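Side-chain contacts in aspartate carbamoyltransferase (Leishmania major, PDB 7K46), which probably catalyses the transfer of a carbamoyl group from carbamoyl phosphate to L-aspartate, an early step of pyrimidine synthesis: residues 79-84 with 104-109; 52-57 with 67-72. All coordinates share one frame; numbering follows the deposited sequence.

Contact 1. Residues 79-84 with 104-109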
loop_
_atom_site.group_PDB
_atom_site.type_symbol
_atom_site.label_atom_id
_atom_site.label_comp_id
_atom_site.label_asym_id
_atom_site.label_seq_id
_atom_site.Cartn_x
_atom_site.Cartn_y
_atom_site.Cartn_z
ATOM N N SER A 79 10.753 -3.728 4.794
ATOM C CA SER A 79 9.559 -3.852 3.963
ATOM C C SER A 79 8.313 -3.587 4.796
ATOM O O SER A 79 8.310 -3.802 6.008
ATOM C CB SER A 79 9.458 -5.261 3.360
ATOM O OG SER A 79 10.564 -5.532 2.518
ATOM N N VAL A 80 7.245 -3.145 4.136
ATOM C CA VAL A 80 5.966 -2.911 4.801
ATOM C C VAL A 80 4.861 -3.621 4.035
ATOM O O VAL A 80 4.721 -3.440 2.820
ATOM C CB VAL A 80 5.636 -1.410 4.907
ATOM C CG1 VAL A 80 4.271 -1.224 5.584
ATOM C CG2 VAL A 80 6.741 -0.688 5.668
ATOM N N VAL A 81 4.055 -4.399 4.751
ATOM C CA VAL A 81 2.900 -5.086 4.187
ATOM C C VAL A 81 1.650 -4.484 4.814
ATOM O O VAL A 81 1.536 -4.439 6.044
ATOM C CB VAL A 81 2.965 -6.601 4.454
ATOM C CG1 VAL A 81 1.649 -7.282 4.028
ATOM C CG2 VAL A 81 4.171 -7.221 3.725
ATOM N N ASN A 82 0.717 -4.031 3.978
ATOM C CA ASN A 82 -0.550 -3.503 4.472
ATOM C C ASN A 82 -1.479 -4.640 4.881
ATOM O O ASN A 82 -1.414 -5.746 4.342
ATOM C CB ASN A 82 -1.241 -2.656 3.401
ATOM C CG ASN A 82 -0.288 -1.722 2.688
ATOM O OD1 ASN A 82 0.446 -0.960 3.320
ATOM N ND2 ASN A 82 -0.290 -1.781 1.358
ATOM N N PHE A 83 -2.365 -4.356 5.835
ATOM C CA PHE A 83 -3.382 -5.326 6.242
ATOM C C PHE A 83 -4.661 -4.546 6.529
ATOM O O PHE A 83 -4.782 -3.915 7.581
ATOM C CB PHE A 83 -2.934 -6.124 7.457
ATOM C CG PHE A 83 -3.748 -7.358 7.705
ATOM C CD1 PHE A 83 -4.991 -7.278 8.328
ATOM C CD2 PHE A 83 -3.268 -8.606 7.327
ATOM C CE1 PHE A 83 -5.738 -8.416 8.565
ATOM C CE2 PHE A 83 -4.009 -9.753 7.564
ATOM C CZ PHE A 83 -5.247 -9.660 8.181
ATOM N N LYS A 84 -5.604 -4.595 5.594
ATOM C CA LYS A 84 -6.866 -3.879 5.744
ATOM C C LYS A 84 -7.713 -4.539 6.821
ATOM O O LYS A 84 -7.992 -5.743 6.755
ATOM C CB LYS A 84 -7.623 -3.857 4.418
ATOM N N ASP A 104 1.555 -12.228 12.680
ATOM C CA ASP A 104 2.781 -12.867 13.158
ATOM C C ASP A 104 3.245 -13.997 12.256
ATOM O O ASP A 104 4.393 -14.449 12.382
ATOM C CB ASP A 104 2.596 -13.446 14.564
ATOM C CG ASP A 104 2.805 -12.428 15.657
ATOM O OD1 ASP A 104 3.611 -11.487 15.492
ATOM O OD2 ASP A 104 2.155 -12.585 16.709
ATOM N N SER A 105 2.371 -14.509 11.390
ATOM C CA SER A 105 2.787 -15.595 10.520
ATOM C C SER A 105 3.829 -15.139 9.503
ATOM O O SER A 105 4.586 -15.967 8.988
ATOM C CB SER A 105 1.572 -16.200 9.820
ATOM O OG SER A 105 1.089 -15.322 8.813
ATOM N N TYR A 106 3.905 -13.843 9.210
ATOM C CA TYR A 106 4.841 -13.395 8.193
ATOM C C TYR A 106 5.612 -12.129 8.562
ATOM O O TYR A 106 6.490 -11.729 7.789
ATOM C CB TYR A 106 4.091 -13.188 6.854
ATOM C CG TYR A 106 3.102 -12.063 6.938
ATOM C CD1 TYR A 106 3.523 -10.740 6.797
ATOM C CD2 TYR A 106 1.755 -12.306 7.208
ATOM C CE1 TYR A 106 2.636 -9.681 6.906
ATOM C CE2 TYR A 106 0.849 -11.245 7.325
ATOM C CZ TYR A 106 1.308 -9.934 7.177
ATOM O OH TYR A 106 0.445 -8.861 7.290
ATOM N N SER A 107 5.325 -11.488 9.701
ATOM C CA SER A 107 5.887 -10.185 10.055
ATOM C C SER A 107 7.026 -10.319 11.064
ATOM O O SER A 107 7.124 -11.301 11.805
ATOM C CB SER A 107 4.821 -9.257 10.664
ATOM O OG SER A 107 3.718 -9.035 9.801
ATOM N N ASP A 108 7.868 -9.283 11.104
ATOM C CA ASP A 108 8.874 -9.113 12.147
ATOM C C ASP A 108 8.477 -8.090 13.203
ATOM O O ASP A 108 8.971 -8.159 14.329
ATOM C CB ASP A 108 10.209 -8.679 11.534
ATOM C CG ASP A 108 10.791 -9.736 10.624
ATOM O OD1 ASP A 108 11.485 -10.652 11.128
ATOM O OD2 ASP A 108 10.516 -9.666 9.411
ATOM N N VAL A 109 7.638 -7.122 12.854
ATOM C CA VAL A 109 7.197 -6.106 13.802
ATOM C C VAL A 109 5.788 -5.689 13.407
ATOM O O VAL A 109 5.461 -5.604 12.217
ATOM C CB VAL A 109 8.171 -4.898 13.858
ATOM C CG1 VAL A 109 8.261 -4.175 12.508
ATOM C CG2 VAL A 109 7.774 -3.915 14.988
#
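V81 and Y106 reach for each other from opposite directions, and V81 CG1 comes to the phenol at a slant. This branch stands anti to the backbone N (chi1 172°). V81 CG1 lies 3.9 Å from CE1 of Y106, and it is 3.8 Å from the hydroxyl oxygen OH of Y106. V81 CB adds to the same patch, 4.0 Å from Y106 CE1.

Two residues on, F83 turns to the same phenol. Its ring carbon CD2 comes within 3.7 Å of Y106 OH, again at a slant. No hydrogen bond crosses between the segments, so the grip here is van der Waals.

With CG between the backbone N and the carbonyl carbon (chi1 66°), the Y106 ring reaches out of the loop after helix 96-104 toward V81 and F83. The phenol oxygen is not left to apolar neighbours alone, for it hydrogen-bonds OG1 of T55 on strand 53-58. S67 of the second subunit packs on both V81 and Y106. R75 of that subunit bonds the carbonyl O of Y106 and forms a salt bridge with D108. The contact thus lies in the carbamoyl phosphate domain just past strand 79-80, the outer strand of the parallel sheet within this chain. It belongs to the interface of a trimer, the catalytic unit usual in aspartate carbamoyltransferases.

Contact 2. Residues 52-57 with 67-72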
loop_
_atom_site.group_PDB
_atom_site.type_symbol
_atom_site.label_atom_id
_atom_site.label_comp_id
_atom_site.label_asym_id
_atom_site.label_seq_id
_atom_site.Cartn_x
_atom_site.Cartn_y
_atom_site.Cartn_z
ATOM N N ARG A 52 13.233 -7.617 6.508
ATOM C CA ARG A 52 12.335 -7.622 7.653
ATOM C C ARG A 52 11.035 -6.915 7.282
ATOM O O ARG A 52 11.031 -5.967 6.497
ATOM C CB ARG A 52 12.969 -6.938 8.870
ATOM C CG ARG A 52 14.400 -7.388 9.170
ATOM C CD ARG A 52 14.523 -8.902 9.363
ATOM N NE ARG A 52 15.930 -9.298 9.296
ATOM C CZ ARG A 52 16.388 -10.419 8.754
ATOM N NH1 ARG A 52 15.571 -11.338 8.262
ATOM N NH2 ARG A 52 17.704 -10.624 8.702
ATOM N N VAL A 53 9.931 -7.375 7.866
ATOM C CA VAL A 53 8.590 -6.972 7.447
ATOM C C VAL A 53 7.863 -6.312 8.613
ATOM O O VAL A 53 7.783 -6.884 9.704
ATOM C CB VAL A 53 7.787 -8.182 6.936
ATOM C CG1 VAL A 53 6.293 -7.818 6.775
ATOM C CG2 VAL A 53 8.383 -8.683 5.625
ATOM N N MET A 54 7.315 -5.125 8.365
ATOM C CA MET A 54 6.403 -4.453 9.277
ATOM C C MET A 54 4.988 -4.592 8.732
ATOM O O MET A 54 4.764 -4.370 7.533
ATOM C CB MET A 54 6.761 -2.963 9.400
ATOM C CG MET A 54 5.626 -2.082 9.987
ATOM S SD MET A 54 5.982 -0.304 9.867
ATOM C CE MET A 54 7.231 -0.137 11.143
ATOM N N THR A 55 4.033 -4.934 9.601
ATOM C CA THR A 55 2.619 -4.799 9.243
ATOM C C THR A 55 1.950 -3.795 10.170
ATOM O O THR A 55 1.852 -4.047 11.387
ATOM C CB THR A 55 1.853 -6.127 9.304
ATOM O OG1 THR A 55 2.443 -7.075 8.411
ATOM C CG2 THR A 55 0.402 -5.899 8.876
ATOM N N PRO A 56 1.440 -2.681 9.653
ATOM C CA PRO A 56 0.571 -1.820 10.461
ATOM C C PRO A 56 -0.859 -2.329 10.445
ATOM O O PRO A 56 -1.367 -2.799 9.420
ATOM C CB PRO A 56 0.672 -0.452 9.761
ATOM C CG PRO A 56 1.714 -0.638 8.642
ATOM C CD PRO A 56 1.703 -2.099 8.330
ATOM N N LEU A 57 -1.507 -2.234 11.604
ATOM C CA LEU A 57 -2.902 -2.635 11.768
ATOM C C LEU A 57 -3.600 -1.446 12.415
ATOM O O LEU A 57 -3.509 -1.256 13.632
ATOM C CB LEU A 57 -3.023 -3.909 12.609
ATOM C CG LEU A 57 -4.395 -4.589 12.616
ATOM C CD1 LEU A 57 -4.712 -5.186 11.235
ATOM C CD2 LEU A 57 -4.460 -5.653 13.708
ATOM N N SER A 67 2.107 6.911 8.131
ATOM C CA SER A 67 3.115 7.094 7.086
ATOM C C SER A 67 4.506 7.260 7.687
ATOM O O SER A 67 5.495 6.809 7.102
ATOM C CB SER A 67 2.749 8.289 6.203
ATOM O OG SER A 67 2.677 9.489 6.960
ATOM N N SER A 68 4.597 7.860 8.874
ATOM C CA SER A 68 5.890 8.013 9.542
ATOM C C SER A 68 6.497 6.655 9.898
ATOM O O SER A 68 7.686 6.409 9.652
ATOM C CB SER A 68 5.724 8.876 10.794
ATOM O OG SER A 68 6.984 9.209 11.364
ATOM N N PHE A 69 5.696 5.756 10.489
ATOM C CA PHE A 69 6.183 4.400 10.768
ATOM C C PHE A 69 6.617 3.690 9.489
ATOM O O PHE A 69 7.660 3.024 9.462
ATOM C CB PHE A 69 5.099 3.565 11.470
ATOM C CG PHE A 69 5.104 3.695 12.969
ATOM C CD1 PHE A 69 6.063 3.036 13.728
ATOM C CD2 PHE A 69 4.137 4.449 13.613
ATOM C CE1 PHE A 69 6.078 3.149 15.126
ATOM C CE2 PHE A 69 4.135 4.565 15.005
ATOM C CZ PHE A 69 5.111 3.911 15.759
ATOM N N CYS A 70 5.816 3.799 8.430
ATOM C CA CYS A 70 6.158 3.131 7.174
ATOM C C CYS A 70 7.424 3.711 6.563
ATOM O O CYS A 70 8.291 2.965 6.094
ATOM C CB CYS A 70 5.001 3.236 6.183
ATOM S SG CYS A 70 3.562 2.304 6.768
ATOM N N ALA A 71 7.543 5.040 6.551
ATOM C CA ALA A 71 8.741 5.659 5.990
ATOM C C ALA A 71 9.976 5.309 6.810
ATOM O O ALA A 71 11.052 5.055 6.251
ATOM C CB ALA A 71 8.561 7.173 5.915
ATOM N N ALA A 72 9.842 5.309 8.140
ATOM C CA ALA A 72 10.950 4.911 9.010
ATOM C C ALA A 72 11.423 3.502 8.684
ATOM O O ALA A 72 12.629 3.250 8.566
ATOM C CB ALA A 72 10.529 5.002 10.479
#
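M54 and P56 both point from strand 53-57 toward helix 67-72, and together they make the strand's side of the contact. The apolar packing has two points. At the first, the methyl CE of M54 lies 4.3 Å from CD1 of F69, a loose approach at a slant to the ring. At the second, the ring carbon CG of P56 rests 3.9 Å from SG of C70. The C70 side chain starts off along the helix rather than straight at the strand, and it is the sulfur at its end that meets the proline.

Next come contacts with the helix backbone. M54 runs extended as far as its sulfur and bends only at the last torsion (chi3 -73°). This brings its end over the peptide of F69. M54 CE is 3.6 Å from the carbonyl O of F69, and M54 SD is 3.7 Å from the same oxygen. These are packing contacts, and no hydrogen bond joins the two segments.

The segments are the first strand and the helix of a beta-alpha-beta unit that ends in strand 79-80, in the carbamoyl phosphate domain. Strand and helix run antiparallel, at 175°, with their axes 9.8 Å apart. The helix therefore lies along the strand and covers one face of the sheet.

Polar contacts concern other neighbours. S67 OG bonds the carbonyl O of S63 one turn back. On the helix side, L322 of helix 309-326 packs on both M54 and A72. A71 is packed by Y106 of the third subunit.

In the fold
From the N terminus, strand 53-58 leads into helix 63-74. Contact 2 closes this short loop, with nine residues between its segments. The chain then returns to the sheet as strand 79-80, beside strand 53-58. Contact 1 opens here and closes after helix 96-104, just before strand 109-113. The two loops follow in series and neither nests nor crosses. Their centres are about 8 Å apart. Strand 53-58 lies between strands 79-80 and 109-113 and joins the contacts directly: S107 OG is 2.7 Å from T55 OG1, a probable hydrogen bond. Contact 2 ties a helix to the sheet. Contact 1 ties the chain just past strand 79-80 to the loop before strand 109-113, at the subunit interface.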